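Long-range contact in invasion protein InvA (Salmonella enterica subsp. enterica serovar Typhimurium, PDB 3LW9), which belongs to the type III secretion export apparatus of the inner membrane and takes part in invasion of the intestinal epithelium, here represented by part of its cytoplasmic domain: residues I6-K11 with S53-I58. The protein carries 2 engineered substitutions. Residues are numbered along the deposited sequence; the frame is centred on the assembly and turned at random.
Sequences ILLVPK and SIVLLI
Four backbone hydrogen bonds join Ile6 and Leu8 to Leu57 and Val55 as two antiparallel hydrogen-bonded pairs. Both bonds of the Ile6–Leu57 pair are nearly straight, with Ile6 N 2.9 Å from Leu57 O. The Leu8–Val55 pair is uneven: Leu8 N meets Val55 O at an N-H...O angle of only 146°, whereas Val55 N reaches a lone pair of Leu8 O. Between them Leu7 faces Leu56 as a non-hydrogen-bonded pair, and CA of Leu7 adds a C-H...O contact of 3.3 Å to O of Val55.

Apolar side chains meet on both faces of the sheet. On one, Leu8 and Leu57 cross at about a right angle, CD1 to CD1 at a tight 3.4 Å, while CD2 of Leu8 lies 3.8 Å from CB of Val55. On the other, CD2 of Leu7 touches CD1 of Leu56 and CG2 of Ile54. Ile54 CG1 stands anti to its carbonyl carbon (chi1 -56°), and CD1 beyond it presses on CG1 of Val9 at 3.3 Å.

Leu128 and Leu124 of helix 120-151 pack on Leu56 and Ile54. Pro10, lacking an N-H, brings CD against Ser53 O, which is buried without a hydrogen-bonding partner; the proline thus ends the hydrogen-bond ladder between the two inner strands of this mixed sheet.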
ATOM      1  N   ILE A   6      -7.149 -11.693   2.714  1.00 34.28           N
ATOM      2  CA  ILE A   6      -6.133 -12.727   2.550  1.00 33.77           C
ATOM      3  C   ILE A   6      -4.857 -12.114   1.978  1.00 32.93           C
ATOM      4  O   ILE A   6      -4.920 -11.361   1.036  1.00 31.89           O
ATOM      5  CB  ILE A   6      -6.582 -13.844   1.570  1.00 35.57           C
ATOM      6  CG1 ILE A   6      -7.928 -14.474   1.967  1.00 38.42           C
ATOM      7  CG2 ILE A   6      -5.501 -14.905   1.431  1.00 37.05           C
ATOM      8  CD1 ILE A   6      -7.990 -15.026   3.334  1.00 39.92           C
ATOM      9  N   LEU A   7      -3.710 -12.424   2.575  1.00 31.62           N
ATOM     10  CA  LEU A   7      -2.440 -12.024   2.029  1.00 31.68           C
ATOM     11  C   LEU A   7      -1.702 -13.279   1.602  1.00 31.78           C
ATOM     12  O   LEU A   7      -1.335 -14.104   2.462  1.00 33.63           O
ATOM     13  CB  LEU A   7      -1.615 -11.295   3.064  1.00 31.48           C
ATOM     14  CG  LEU A   7      -2.167  -9.993   3.650  1.00 34.22           C
ATOM     15  CD1 LEU A   7      -1.179  -9.445   4.699  1.00 36.47           C
ATOM     16  CD2 LEU A   7      -2.411  -8.980   2.542  1.00 32.81           C
ATOM     17  N   LEU A   8      -1.516 -13.407   0.291  1.00 32.95           N
ATOM     18  CA  LEU A   8      -0.587 -14.374  -0.310  1.00 33.70           C
ATOM     19  C   LEU A   8       0.831 -13.868  -0.092  1.00 33.23           C
ATOM     20  O   LEU A   8       1.167 -12.730  -0.501  1.00 33.03           O
ATOM     21  CB  LEU A   8      -0.823 -14.505  -1.790  1.00 35.51           C
ATOM     22  CG  LEU A   8      -2.058 -15.259  -2.290  1.00 39.48           C
ATOM     23  CD1 LEU A   8      -3.179 -15.112  -1.330  1.00 42.63           C
ATOM     24  CD2 LEU A   8      -2.452 -14.857  -3.681  1.00 41.20           C
ATOM     25  N   VAL A   9       1.643 -14.717   0.529  1.00 32.20           N
ATOM     26  CA  VAL A   9       2.990 -14.370   0.898  1.00 31.46           C
ATOM     27  C   VAL A   9       3.991 -15.413   0.400  1.00 32.58           C
ATOM     28  O   VAL A   9       3.611 -16.560   0.068  1.00 32.01           O
ATOM     29  CB  VAL A   9       3.129 -14.155   2.415  1.00 31.04           C
ATOM     30  CG1 VAL A   9       2.167 -13.062   2.915  1.00 31.87           C
ATOM     31  CG2 VAL A   9       2.903 -15.455   3.189  1.00 31.29           C
ATOM     32  N   PRO A  10       5.280 -15.029   0.328  1.00 31.75           N
ATOM     33  CA  PRO A  10       6.222 -16.012  -0.179  1.00 31.76           C
ATOM     34  C   PRO A  10       6.347 -17.161   0.773  1.00 32.05           C
ATOM     35  O   PRO A  10       6.312 -16.972   1.989  1.00 29.25           O
ATOM     36  CB  PRO A  10       7.525 -15.234  -0.289  1.00 31.94           C
ATOM     37  CG  PRO A  10       7.052 -13.787  -0.475  1.00 31.20           C
ATOM     38  CD  PRO A  10       5.879 -13.673   0.404  1.00 31.07           C
ATOM     39  N   LYS A  11       6.478 -18.365   0.229  1.00 34.34           N
ATOM     40  CA  LYS A  11       6.472 -19.543   1.087  1.00 35.50           C
ATOM     41  C   LYS A  11       7.604 -19.463   2.093  1.00 34.89           C
ATOM     42  O   LYS A  11       7.450 -19.886   3.222  1.00 35.04           O
ATOM     43  CB  LYS A  11       6.594 -20.830   0.271  1.00 38.82           C
ATOM     44  CG  LYS A  11       5.347 -21.162  -0.470  1.00 42.10           C
ATOM     45  CD  LYS A  11       5.382 -22.561  -1.077  1.00 46.96           C
ATOM     46  CE  LYS A  11       4.130 -22.803  -1.920  1.00 48.70           C
ATOM     47  NZ  LYS A  11       4.228 -23.944  -2.879  1.00 52.67           N
ATOM     48  N   SER A  53       7.200 -10.083  -2.488  1.00 35.61           N
ATOM     49  CA  SER A  53       5.916  -9.812  -3.137  1.00 36.25           C
ATOM     50  C   SER A  53       4.801 -10.318  -2.238  1.00 34.95           C
ATOM     51  O   SER A  53       4.952 -11.397  -1.639  1.00 35.32           O
ATOM     52  CB  SER A  53       5.842 -10.492  -4.495  1.00 38.19           C
ATOM     53  OG  SER A  53       6.933 -10.152  -5.316  1.00 43.58           O
ATOM     54  N   ILE A  54       3.728  -9.521  -2.102  1.00 33.47           N
ATOM     55  CA  ILE A  54       2.522  -9.869  -1.353  1.00 33.36           C
ATOM     56  C   ILE A  54       1.279  -9.541  -2.211  1.00 33.31           C
ATOM     57  O   ILE A  54       1.215  -8.483  -2.887  1.00 32.61           O
ATOM     58  CB  ILE A  54       2.411  -9.091  -0.025  1.00 33.76           C
ATOM     59  CG1 ILE A  54       3.641  -9.284   0.860  1.00 32.71           C
ATOM     60  CG2 ILE A  54       1.084  -9.450   0.735  1.00 32.76           C
ATOM     61  CD1 ILE A  54       3.407 -10.158   2.059  1.00 41.52           C
ATOM     62  N   VAL A  55       0.326 -10.470  -2.243  1.00 31.93           N
ATOM     63  CA  VAL A  55      -0.937 -10.210  -2.935  1.00 32.39           C
ATOM     64  C   VAL A  55      -2.086 -10.098  -1.920  1.00 31.55           C
ATOM     65  O   VAL A  55      -2.265 -10.943  -1.037  1.00 32.69           O
ATOM     66  CB  VAL A  55      -1.211 -11.256  -4.031  1.00 32.95           C
ATOM     67  CG1 VAL A  55      -2.519 -10.914  -4.765  1.00 34.55           C
ATOM     68  CG2 VAL A  55      -0.056 -11.290  -5.005  1.00 34.28           C
ATOM     69  N   LEU A  56      -2.828  -9.000  -2.002  1.00 30.99           N
ATOM     70  CA  LEU A  56      -4.015  -8.799  -1.200  1.00 31.22           C
ATOM     71  C   LEU A  56      -5.248  -9.282  -1.941  1.00 32.48           C
ATOM     72  O   LEU A  56      -5.544  -8.790  -3.012  1.00 30.86           O
ATOM     73  CB  LEU A  56      -4.189  -7.320  -0.884  1.00 31.80           C
ATOM     74  CG  LEU A  56      -5.470  -6.887  -0.146  1.00 35.95           C
ATOM     75  CD1 LEU A  56      -5.697  -7.584   1.180  1.00 38.79           C
ATOM     76  CD2 LEU A  56      -5.428  -5.387   0.032  1.00 37.84           C
ATOM     77  N   LEU A  57      -5.924 -10.267  -1.364  1.00 33.92           N
ATOM     78  CA  LEU A  57      -7.215 -10.701  -1.845  1.00 36.11           C
ATOM     79  C   LEU A  57      -8.297 -10.254  -0.882  1.00 37.92           C
ATOM     80  O   LEU A  57      -8.176 -10.391   0.344  1.00 36.88           O
ATOM     81  CB  LEU A  57      -7.284 -12.219  -1.951  1.00 36.87           C
ATOM     82  CG  LEU A  57      -6.044 -12.943  -2.497  1.00 38.99           C
ATOM     83  CD1 LEU A  57      -6.324 -14.460  -2.498  1.00 41.74           C
ATOM     84  CD2 LEU A  57      -5.715 -12.418  -3.904  1.00 40.96           C
ATOM     85  N   ILE A  58      -9.403  -9.788  -1.452  1.00 40.08           N
ATOM     86  CA  ILE A  58     -10.632  -9.632  -0.689  1.00 42.99           C
ATOM     87  C   ILE A  58     -11.769 -10.320  -1.404  1.00 44.56           C
ATOM     88  O   ILE A  58     -11.967 -10.114  -2.605  1.00 44.51           O
ATOM     89  CB  ILE A  58     -10.898  -8.142  -0.450  1.00 43.96           C
ATOM     90  CG1 ILE A  58      -9.898  -7.639   0.609  1.00 45.33           C
ATOM     91  CG2 ILE A  58     -12.339  -7.900  -0.093  1.00 47.48           C
ATOM     92  CD1 ILE A  58     -10.306  -6.383   1.333  1.00 47.33           C
TER